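Local coordinates for YcgJ protein (Bacillus subtilis, PDB 1XXL) that probably transfers methyl groups from S-adenosylmethionine to an acceptor that has not been identified, at residues A[103-108]-A[160-166]; A[140-146]-A[193-197]; A[165-171]-A[230-236]. All blocks are in the same frame, centred on the assembly; numbering follows the deposited sequence.

Contact 1. Residues A[103-108]-A[160-166]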
loop_
_atom_site.group_PDB
_atom_site.type_symbol
_atom_site.label_atom_id
_atom_site.label_comp_id
_atom_site.label_asym_id
_atom_site.label_seq_id
_atom_site.Cartn_x
_atom_site.Cartn_y
_atom_site.Cartn_z
ATOM N N VAL A 103 -1.529 -12.304 1.119
ATOM C CA VAL A 103 -1.513 -11.268 2.150
ATOM C C VAL A 103 -1.512 -11.860 3.569
ATOM O O VAL A 103 -0.829 -11.337 4.455
ATOM C CB VAL A 103 -2.650 -10.208 1.932
ATOM C CG1 VAL A 103 -4.063 -10.831 1.973
ATOM C CG2 VAL A 103 -2.517 -9.081 2.940
ATOM N N ARG A 104 -2.218 -12.979 3.772
ATOM C CA ARG A 104 -2.234 -13.650 5.070
ATOM C C ARG A 104 -0.832 -14.092 5.531
ATOM O O ARG A 104 -0.468 -13.911 6.679
ATOM C CB ARG A 104 -3.164 -14.875 5.039
ATOM C CG ARG A 104 -4.669 -14.573 5.025
ATOM C CD ARG A 104 -5.186 -13.982 6.343
ATOM N NE ARG A 104 -4.721 -14.630 7.593
ATOM C CZ ARG A 104 -5.405 -14.705 8.737
ATOM N NH1 ARG A 104 -6.655 -14.248 8.862
ATOM N NH2 ARG A 104 -4.843 -15.323 9.763
ATOM N N LYS A 105 -0.067 -14.680 4.620
ATOM C CA LYS A 105 1.330 -15.033 4.877
ATOM C C LYS A 105 2.227 -13.784 5.032
ATOM O O LYS A 105 3.121 -13.779 5.867
ATOM C CB LYS A 105 1.833 -15.960 3.766
ATOM C CG LYS A 105 3.289 -16.433 3.900
ATOM C CD LYS A 105 3.668 -16.907 5.323
ATOM C CE LYS A 105 4.889 -17.839 5.299
ATOM N NZ LYS A 105 5.090 -18.497 6.632
ATOM N N ALA A 106 1.965 -12.719 4.262
ATOM C CA ALA A 106 2.697 -11.434 4.404
ATOM C C ALA A 106 2.595 -10.875 5.846
ATOM O O ALA A 106 3.607 -10.546 6.459
ATOM C CB ALA A 106 2.188 -10.408 3.395
ATOM N N VAL A 107 1.374 -10.801 6.385
ATOM C CA VAL A 107 1.143 -10.281 7.735
ATOM C C VAL A 107 1.789 -11.141 8.788
ATOM O O VAL A 107 2.279 -10.635 9.795
ATOM C CB VAL A 107 -0.370 -10.132 8.063
ATOM C CG1 VAL A 107 -0.571 -9.667 9.523
ATOM C CG2 VAL A 107 -1.019 -9.131 7.110
ATOM N N ARG A 108 1.782 -12.452 8.566
ATOM C CA ARG A 108 2.427 -13.372 9.474
ATOM C C ARG A 108 3.941 -13.084 9.516
ATOM O O ARG A 108 4.562 -13.068 10.582
ATOM C CB ARG A 108 2.109 -14.812 9.020
ATOM C CG ARG A 108 2.465 -15.918 9.972
ATOM C CD ARG A 108 2.171 -17.314 9.344
ATOM N NE ARG A 108 0.982 -17.261 8.474
ATOM C CZ ARG A 108 0.687 -18.130 7.498
ATOM N NH1 ARG A 108 1.457 -19.198 7.265
ATOM N NH2 ARG A 108 -0.409 -17.944 6.763
HETATM N N MSE A 160 -6.882 -10.430 10.310
HETATM C CA MSE A 160 -5.462 -10.785 10.120
HETATM C C MSE A 160 -4.533 -10.237 11.220
HETATM O O MSE A 160 -3.619 -10.908 11.660
HETATM C CB MSE A 160 -4.979 -10.302 8.764
HETATM C CG MSE A 160 -5.714 -10.953 7.623
HETATM SE SE MSE A 160 -4.887 -10.696 5.830
HETATM C CE MSE A 160 -5.821 -9.040 5.264
ATOM N N PHE A 161 -4.766 -9.010 11.661
ATOM C CA PHE A 161 -3.979 -8.465 12.755
ATOM C C PHE A 161 -4.198 -9.268 14.022
ATOM O O PHE A 161 -3.230 -9.629 14.694
ATOM C CB PHE A 161 -4.303 -7.005 13.007
ATOM C CG PHE A 161 -3.589 -6.055 12.095
ATOM C CD1 PHE A 161 -3.315 -6.385 10.772
ATOM C CD2 PHE A 161 -3.222 -4.799 12.550
ATOM C CE1 PHE A 161 -2.669 -5.477 9.936
ATOM C CE2 PHE A 161 -2.598 -3.892 11.705
ATOM C CZ PHE A 161 -2.321 -4.229 10.408
ATOM N N SER A 162 -5.460 -9.558 14.323
ATOM C CA SER A 162 -5.806 -10.348 15.493
ATOM C C SER A 162 -5.189 -11.740 15.448
ATOM O O SER A 162 -4.733 -12.229 16.479
ATOM C CB SER A 162 -7.332 -10.443 15.657
ATOM O OG SER A 162 -7.674 -10.770 16.991
ATOM N N ALA A 163 -5.183 -12.371 14.269
ATOM C CA ALA A 163 -4.561 -13.680 14.072
ATOM C C ALA A 163 -3.056 -13.726 14.362
ATOM O O ALA A 163 -2.505 -14.788 14.623
ATOM C CB ALA A 163 -4.817 -14.178 12.668
ATOM N N ASN A 164 -2.414 -12.564 14.331
ATOM C CA ASN A 164 -0.965 -12.415 14.442
ATOM C C ASN A 164 -0.546 -11.538 15.609
ATOM O O ASN A 164 0.571 -11.063 15.644
ATOM C CB ASN A 164 -0.424 -11.865 13.118
ATOM C CG ASN A 164 -0.502 -12.887 11.997
ATOM O OD1 ASN A 164 0.284 -13.808 11.965
ATOM N ND2 ASN A 164 -1.460 -12.740 11.090
ATOM N N GLN A 165 -1.455 -11.352 16.565
ATOM C CA GLN A 165 -1.190 -10.665 17.814
ATOM C C GLN A 165 -0.719 -9.219 17.600
ATOM O O GLN A 165 0.080 -8.684 18.384
ATOM C CB GLN A 165 -0.235 -11.477 18.695
ATOM C CG GLN A 165 -0.907 -12.718 19.327
ATOM C CD GLN A 165 -1.392 -13.706 18.309
ATOM O OE1 GLN A 165 -2.598 -14.042 18.237
ATOM N NE2 GLN A 165 -0.471 -14.175 17.487
ATOM N N LEU A 166 -1.243 -8.598 16.544
ATOM C CA LEU A 166 -1.107 -7.144 16.356
ATOM C C LEU A 166 -2.354 -6.437 16.842
ATOM O O LEU A 166 -3.474 -6.790 16.443
ATOM C CB LEU A 166 -0.862 -6.794 14.885
ATOM C CG LEU A 166 0.204 -7.603 14.153
ATOM C CD1 LEU A 166 0.375 -7.157 12.704
ATOM C CD2 LEU A 166 1.513 -7.497 14.901
HETATM O O HOH W 1 -2.072 -14.276 8.796
#
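Two helix segments pack here, and the second runs on through a Schellman turn into a strand. M160, a selenomethionine, points toward the other helix and buries the largest area of any residue in the contact. Its SE lies 3.9 Å from CG1 of V103 and 4.4 Å from CG2 of V107. Its CG sits 3.3 Å from CD of R104, and its CA lies over one face of the R104 guanidinium. F161 points away at CB, yet its ring atom CD1 still comes within 4.5 Å of V107 CG1. A163 CB is 3.1 Å from NH2 of R104. N164 turns its amide back onto its own helix: ND2 donates to the carbonyl O of M160 at 2.9 Å. The same ND2 donates to water 1 at 2.8 Å. That water donates to the carbonyl O of R104 at 2.7 Å, so it bridges the two segments. Q165, with positive phi, is the C-prime residue. The 2.9 Å bond from L166 N to F161 O closes the motif. L166 then places CD1 4.2 Å from V107 CG1. W157, earlier in helix 154-163, also touches V103 and V107. Helix 103-113 thus packs against the end of helix 154-163, while F161 and L166 reach I232 and K236 of strand 222-236.

Contact 2. Residues A[140-146]-A[193-197]; sequences LNRLRDP and REKQI. With SO4 (sulfate ion), chain E.
Segment 140-146 ends a helix: 140-144 is helical, and D145 is the first residue to leave helical phi/psi (-136/97). Segment 193-197 is helical throughout. The helical segments 140-144 and 193-197 run nearly antiparallel (166°), their axes 9.5 Å apart at closest approach. L140 CA lies 6.5 Å from I197 CA, and L143 CA lies 6.5 Å from R193 CA. L140 (chi1 t, chi2 p) brings CD1 to 3.8 Å from CG2 of I197. L143 (m, t) is the most covered residue. Its CB is 3.7 Å from I197 CG1, and its CD2 is 3.4 Å from Q196 OE1. Its carbonyl O accepts a weak hydrogen bond from R193 NE, 3.1 Å long with an angle of 131°. R144 packs CB 4.0 Å from I197 CD1, but the end of its side chain leads away. R144 NH1 donates to sulfate O1 at 3.2 Å and R144 NH2 to sulfate O4 at 3.0 Å; R186 also binds this ion, which probably came from the crystallisation liquor. P146 CG lies 4.4 Å from R193 NH2. W183 of helix 180-187 covers L140 and forms a cation-pi pair with R144. This is antiparallel helix-helix packing between helices 131-144 and 191-202.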
loop_
_atom_site.group_PDB
_atom_site.type_symbol
_atom_site.label_atom_id
_atom_site.label_comp_id
_atom_site.label_asym_id
_atom_site.label_seq_id
_atom_site.Cartn_x
_atom_site.Cartn_y
_atom_site.Cartn_z
ATOM N N LEU A 140 -12.298 -2.989 -10.957
ATOM C CA LEU A 140 -11.816 -1.748 -11.591
ATOM C C LEU A 140 -10.298 -1.704 -11.591
ATOM O O LEU A 140 -9.672 -1.453 -12.617
ATOM C CB LEU A 140 -12.365 -0.519 -10.897
ATOM C CG LEU A 140 -11.880 0.863 -11.361
ATOM C CD1 LEU A 140 -12.280 1.152 -12.804
ATOM C CD2 LEU A 140 -12.453 1.903 -10.448
ATOM N N ASN A 141 -9.701 -1.979 -10.440
ATOM C CA ASN A 141 -8.254 -1.909 -10.309
ATOM C C ASN A 141 -7.515 -3.050 -11.071
ATOM O O ASN A 141 -6.432 -2.825 -11.639
ATOM C CB ASN A 141 -7.867 -1.837 -8.832
ATOM C CG ASN A 141 -8.082 -0.434 -8.232
ATOM O OD1 ASN A 141 -7.808 0.591 -8.864
ATOM N ND2 ASN A 141 -8.553 -0.397 -7.020
ATOM N N ARG A 142 -8.100 -4.248 -11.109
ATOM C CA ARG A 142 -7.511 -5.351 -11.877
ATOM C C ARG A 142 -7.563 -5.106 -13.406
ATOM O O ARG A 142 -6.668 -5.514 -14.138
ATOM C CB ARG A 142 -8.186 -6.693 -11.533
ATOM C CG ARG A 142 -7.267 -7.934 -11.709
ATOM C CD ARG A 142 -7.803 -9.173 -10.854
ATOM N NE ARG A 142 -7.942 -8.981 -9.375
ATOM C CZ ARG A 142 -9.090 -9.051 -8.670
ATOM N NH1 ARG A 142 -10.256 -9.265 -9.265
ATOM N NH2 ARG A 142 -9.085 -8.888 -7.339
ATOM N N LEU A 143 -8.613 -4.456 -13.881
ATOM C CA LEU A 143 -8.739 -4.143 -15.310
ATOM C C LEU A 143 -7.576 -3.248 -15.737
ATOM O O LEU A 143 -7.002 -3.410 -16.822
ATOM C CB LEU A 143 -10.066 -3.435 -15.596
ATOM C CG LEU A 143 -11.321 -4.308 -15.671
ATOM C CD1 LEU A 143 -12.550 -3.452 -15.788
ATOM C CD2 LEU A 143 -11.250 -5.232 -16.876
ATOM N N ARG A 144 -7.214 -2.330 -14.852
ATOM C CA ARG A 144 -6.196 -1.349 -15.155
ATOM C C ARG A 144 -4.807 -1.909 -14.903
ATOM O O ARG A 144 -3.875 -1.568 -15.617
ATOM C CB ARG A 144 -6.464 -0.068 -14.351
ATOM C CG ARG A 144 -5.559 1.114 -14.679
ATOM C CD ARG A 144 -4.684 1.341 -13.515
ATOM N NE ARG A 144 -3.817 2.480 -13.698
ATOM C CZ ARG A 144 -2.995 2.917 -12.759
ATOM N NH1 ARG A 144 -2.944 2.302 -11.582
ATOM N NH2 ARG A 144 -2.230 3.966 -13.005
ATOM N N ASP A 145 -4.671 -2.790 -13.909
ATOM C CA ASP A 145 -3.358 -3.292 -13.484
ATOM C C ASP A 145 -3.433 -4.806 -13.259
ATOM O O ASP A 145 -3.856 -5.247 -12.199
ATOM C CB ASP A 145 -2.930 -2.556 -12.203
ATOM C CG ASP A 145 -1.565 -3.018 -11.662
ATOM O OD1 ASP A 145 -0.877 -3.845 -12.309
ATOM O OD2 ASP A 145 -1.188 -2.563 -10.562
ATOM N N PRO A 146 -3.022 -5.618 -14.264
ATOM C CA PRO A 146 -3.053 -7.075 -14.076
ATOM C C PRO A 146 -2.117 -7.592 -12.965
ATOM O O PRO A 146 -2.141 -8.757 -12.639
ATOM C CB PRO A 146 -2.652 -7.616 -15.461
ATOM C CG PRO A 146 -2.938 -6.475 -16.402
ATOM C CD PRO A 146 -2.540 -5.273 -15.613
ATOM N N ARG A 193 -8.934 -2.890 -23.186
ATOM C CA ARG A 193 -8.954 -2.864 -21.713
ATOM C C ARG A 193 -9.629 -1.604 -21.179
ATOM O O ARG A 193 -10.477 -1.681 -20.284
ATOM C CB ARG A 193 -7.553 -2.946 -21.110
ATOM C CG ARG A 193 -7.142 -4.325 -20.637
ATOM C CD ARG A 193 -8.083 -4.881 -19.572
ATOM N NE ARG A 193 -7.389 -5.857 -18.726
ATOM C CZ ARG A 193 -7.347 -7.172 -18.944
ATOM N NH1 ARG A 193 -7.973 -7.714 -19.995
ATOM N NH2 ARG A 193 -6.669 -7.959 -18.103
ATOM N N GLU A 194 -9.270 -0.450 -21.739
ATOM C CA GLU A 194 -9.891 0.796 -21.328
ATOM C C GLU A 194 -11.377 0.814 -21.617
ATOM O O GLU A 194 -12.140 1.303 -20.792
ATOM C CB GLU A 194 -9.235 2.018 -21.967
ATOM C CG GLU A 194 -9.684 3.294 -21.289
ATOM C CD GLU A 194 -9.259 4.558 -21.996
ATOM O OE1 GLU A 194 -8.475 4.453 -22.957
ATOM O OE2 GLU A 194 -9.726 5.655 -21.573
ATOM N N LYS A 195 -11.807 0.297 -22.766
ATOM C CA LYS A 195 -13.235 0.276 -23.065
ATOM C C LYS A 195 -13.982 -0.504 -21.976
ATOM O O LYS A 195 -15.090 -0.124 -21.605
ATOM C CB LYS A 195 -13.564 -0.319 -24.452
ATOM C CG LYS A 195 -13.177 0.540 -25.695
ATOM C CD LYS A 195 -14.060 1.808 -25.948
ATOM C CE LYS A 195 -14.022 2.253 -27.449
ATOM N NZ LYS A 195 -14.912 3.442 -27.770
ATOM N N GLN A 196 -13.379 -1.593 -21.483
ATOM C CA GLN A 196 -13.978 -2.373 -20.371
ATOM C C GLN A 196 -14.088 -1.536 -19.080
ATOM O O GLN A 196 -15.085 -1.602 -18.368
ATOM C CB GLN A 196 -13.179 -3.648 -20.079
ATOM C CG GLN A 196 -13.154 -4.667 -21.215
ATOM C CD GLN A 196 -12.240 -5.877 -20.896
ATOM O OE1 GLN A 196 -12.397 -6.535 -19.850
ATOM N NE2 GLN A 196 -11.293 -6.168 -21.799
ATOM N N ILE A 197 -13.048 -0.766 -18.785
ATOM C CA ILE A 197 -13.070 0.166 -17.632
ATOM C C ILE A 197 -14.202 1.182 -17.782
ATOM O O ILE A 197 -14.948 1.424 -16.842
ATOM C CB ILE A 197 -11.723 0.901 -17.467
ATOM C CG1 ILE A 197 -10.678 -0.078 -16.937
ATOM C CG2 ILE A 197 -11.869 2.055 -16.492
ATOM C CD1 ILE A 197 -9.305 0.335 -17.083
HETATM S S SO4 E . -1.078 5.165 -9.598
HETATM O O1 SO4 E . -1.353 3.765 -9.285
HETATM O O2 SO4 E . -0.145 5.703 -8.600
HETATM O O3 SO4 E . -2.310 5.963 -9.529
HETATM O O4 SO4 E . -0.479 5.208 -10.934
#

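Contact 3. Residues A[165-171]-A[230-236]; sequences QLAYQDI and ILIQGIK
Strands 166-171 and 230-236 run antiparallel, their axes 4.2 Å apart at closest approach and at 156° between their directions. They belong to the mixed sheet of a Rossmann-like methyltransferase fold, in which strand 222-236 lies between strands 166-179 and 118-125. L166 pairs with K236, Y168 with G234 and D170 with I232 as non-hydrogen-bonded pairs, with CA-CA distances of 4.5, 5.0 and 4.7 Å. A167 with I235 (CA-CA 5.0 Å) and Q169 with Q233 (CA-CA 5.1 Å) are hydrogen-bonded pairs. A167 N donates to I235 O at 2.7 Å, and I235 N donates to A167 O at 3.0 Å. Q169 N reaches Q233 O at 2.9 Å, and Q233 N reaches Q169 O at 2.8 Å. I171 N adds a bond to L231 O at 2.8 Å. Q165 (phi/psi 59/33) leads in from the helix before.

L166, Y168, D170, I232 and K236 share one face, covered in part by helix 154-163. Y168 (chi1 t) sets CE2 3.7 Å from I232 CG2. D170 OD1 is 3.7 Å from I230 CD1. K236 extends with all four chi angles t; its NZ hydrogen-bonds L114 O and A111 O and forms a salt bridge with D86. A167, Q169, Q233 and I235 take the other face; Q233 hydrogen-bonds R119. Helix 7-17 touches I171, L231 and Q233. Having no side chain, G234 leaves room for L166 CD1. G234 CA lies 3.1 Å from A167 O in a CA-H...O contact, as L166 CA does 3.3 Å from I235 O.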
loop_
_atom_site.group_PDB
_atom_site.type_symbol
_atom_site.label_atom_id
_atom_site.label_comp_id
_atom_site.label_asym_id
_atom_site.label_seq_id
_atom_site.Cartn_x
_atom_site.Cartn_y
_atom_site.Cartn_z
ATOM N N GLN A 165 -1.455 -11.352 16.565
ATOM C CA GLN A 165 -1.190 -10.665 17.814
ATOM C C GLN A 165 -0.719 -9.219 17.600
ATOM O O GLN A 165 0.080 -8.684 18.384
ATOM C CB GLN A 165 -0.235 -11.477 18.695
ATOM C CG GLN A 165 -0.907 -12.718 19.327
ATOM C CD GLN A 165 -1.392 -13.706 18.309
ATOM O OE1 GLN A 165 -2.598 -14.042 18.237
ATOM N NE2 GLN A 165 -0.471 -14.175 17.487
ATOM N N LEU A 166 -1.243 -8.598 16.544
ATOM C CA LEU A 166 -1.107 -7.144 16.356
ATOM C C LEU A 166 -2.354 -6.437 16.842
ATOM O O LEU A 166 -3.474 -6.790 16.443
ATOM C CB LEU A 166 -0.862 -6.794 14.885
ATOM C CG LEU A 166 0.204 -7.603 14.153
ATOM C CD1 LEU A 166 0.375 -7.157 12.704
ATOM C CD2 LEU A 166 1.513 -7.497 14.901
ATOM N N ALA A 167 -2.172 -5.442 17.719
ATOM C CA ALA A 167 -3.239 -4.509 18.015
ATOM C C ALA A 167 -3.519 -3.639 16.781
ATOM O O ALA A 167 -2.586 -3.165 16.138
ATOM C CB ALA A 167 -2.880 -3.643 19.209
ATOM N N TYR A 168 -4.791 -3.422 16.465
ATOM C CA TYR A 168 -5.220 -2.678 15.269
ATOM C C TYR A 168 -5.716 -1.284 15.633
ATOM O O TYR A 168 -6.514 -1.126 16.545
ATOM C CB TYR A 168 -6.339 -3.442 14.551
ATOM C CG TYR A 168 -7.038 -2.748 13.371
ATOM C CD1 TYR A 168 -8.039 -1.791 13.575
ATOM C CD2 TYR A 168 -6.734 -3.104 12.045
ATOM C CE1 TYR A 168 -8.695 -1.184 12.493
ATOM C CE2 TYR A 168 -7.377 -2.517 10.979
ATOM C CZ TYR A 168 -8.343 -1.550 11.201
ATOM O OH TYR A 168 -8.970 -0.993 10.114
ATOM N N GLN A 169 -5.277 -0.284 14.871
ATOM C CA GLN A 169 -5.816 1.062 14.994
ATOM C C GLN A 169 -5.925 1.691 13.620
ATOM O O GLN A 169 -4.974 1.680 12.847
ATOM C CB GLN A 169 -4.915 1.907 15.899
ATOM C CG GLN A 169 -5.525 3.197 16.324
ATOM C CD GLN A 169 -4.646 3.987 17.291
ATOM O OE1 GLN A 169 -3.676 3.464 17.849
ATOM N NE2 GLN A 169 -5.000 5.256 17.496
ATOM N N ASP A 170 -7.104 2.208 13.319
ATOM C CA ASP A 170 -7.339 3.069 12.163
ATOM C C ASP A 170 -6.866 4.513 12.509
ATOM O O ASP A 170 -7.446 5.212 13.339
ATOM C CB ASP A 170 -8.826 2.963 11.753
ATOM C CG ASP A 170 -9.318 4.141 10.928
ATOM O OD1 ASP A 170 -8.517 4.919 10.353
ATOM O OD2 ASP A 170 -10.558 4.309 10.870
ATOM N N ILE A 171 -5.769 4.928 11.908
ATOM C CA ILE A 171 -5.226 6.254 12.170
ATOM C C ILE A 171 -5.975 7.352 11.381
ATOM O O ILE A 171 -6.328 8.395 11.939
ATOM C CB ILE A 171 -3.704 6.306 11.889
ATOM C CG1 ILE A 171 -2.943 5.246 12.720
ATOM C CG2 ILE A 171 -3.155 7.727 12.135
ATOM C CD1 ILE A 171 -2.986 5.435 14.220
ATOM N N ILE A 230 -6.612 4.350 3.633
ATOM C CA ILE A 230 -6.466 4.331 5.073
ATOM C C ILE A 230 -4.994 4.218 5.488
ATOM O O ILE A 230 -4.176 3.681 4.753
ATOM C CB ILE A 230 -7.317 3.158 5.653
ATOM C CG1 ILE A 230 -7.510 3.314 7.158
ATOM C CG2 ILE A 230 -6.708 1.821 5.230
ATOM C CD1 ILE A 230 -8.505 2.288 7.791
ATOM N N LEU A 231 -4.670 4.736 6.670
ATOM C CA LEU A 231 -3.473 4.328 7.390
ATOM C C LEU A 231 -3.925 3.535 8.583
ATOM O O LEU A 231 -4.679 4.043 9.441
ATOM C CB LEU A 231 -2.619 5.501 7.861
ATOM C CG LEU A 231 -1.501 5.130 8.869
ATOM C CD1 LEU A 231 -0.507 4.162 8.277
ATOM C CD2 LEU A 231 -0.749 6.391 9.354
ATOM N N ILE A 232 -3.464 2.292 8.628
ATOM C CA ILE A 232 -3.682 1.406 9.746
ATOM C C ILE A 232 -2.347 1.281 10.473
ATOM O O ILE A 232 -1.295 1.117 9.836
ATOM C CB ILE A 232 -4.124 0.001 9.256
ATOM C CG1 ILE A 232 -5.520 0.048 8.642
ATOM C CG2 ILE A 232 -4.093 -1.031 10.381
ATOM C CD1 ILE A 232 -5.746 -1.054 7.641
ATOM N N GLN A 233 -2.395 1.347 11.797
ATOM C CA GLN A 233 -1.262 1.009 12.634
ATOM C C GLN A 233 -1.498 -0.319 13.345
ATOM O O GLN A 233 -2.530 -0.509 14.016
ATOM C CB GLN A 233 -0.974 2.098 13.652
ATOM C CG GLN A 233 0.277 1.827 14.495
ATOM C CD GLN A 233 0.748 3.042 15.281
ATOM O OE1 GLN A 233 1.860 3.523 15.087
ATOM N NE2 GLN A 233 -0.077 3.524 16.164
ATOM N N GLY A 234 -0.551 -1.237 13.164
ATOM C CA GLY A 234 -0.439 -2.455 13.981
ATOM C C GLY A 234 0.659 -2.338 15.030
ATOM O O GLY A 234 1.752 -1.824 14.759
ATOM N N ILE A 235 0.377 -2.766 16.253
ATOM C CA ILE A 235 1.399 -2.840 17.275
ATOM C C ILE A 235 1.486 -4.293 17.760
ATOM O O ILE A 235 0.459 -4.904 18.127
ATOM C CB ILE A 235 1.140 -1.841 18.465
ATOM C CG1 ILE A 235 1.237 -0.399 17.958
ATOM C CG2 ILE A 235 2.183 -2.052 19.566
ATOM C CD1 ILE A 235 0.735 0.605 18.896
ATOM N N LYS A 236 2.706 -4.834 17.758
ATOM C CA LYS A 236 2.951 -6.211 18.168
ATOM C C LYS A 236 2.802 -6.368 19.694
ATOM O O LYS A 236 3.520 -5.758 20.470
ATOM C CB LYS A 236 4.324 -6.680 17.708
ATOM C CG LYS A 236 4.643 -8.147 18.047
ATOM C CD LYS A 236 5.888 -8.576 17.308
ATOM C CE LYS A 236 6.310 -10.012 17.587
ATOM N NZ LYS A 236 7.509 -10.374 16.798
#

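In the fold
Contacts 1 and 3 are neighbours; contact 2 stands apart, about 31 Å from contact 3 between centres. Contacts 1 and 3 share Q165 and L166, where helix 154-163 hands over to strand 166-179. F161 joins them: its CE2 lies 3.5 Å from G234 CA. All three are partly buried. Contact 3 is held mainly by backbone hydrogen bonds within the sheet. Contact 1 lays a helix-helix interface beside that sheet, with an apolar centre and a water bridge at its exposed side. Contact 2 joins two other helices through leucine and isoleucine, with one weak hydrogen bond. The side chain of V103 in contact 1 lies about 6 Å from that of E79, assigned to S-adenosylmethionine binding.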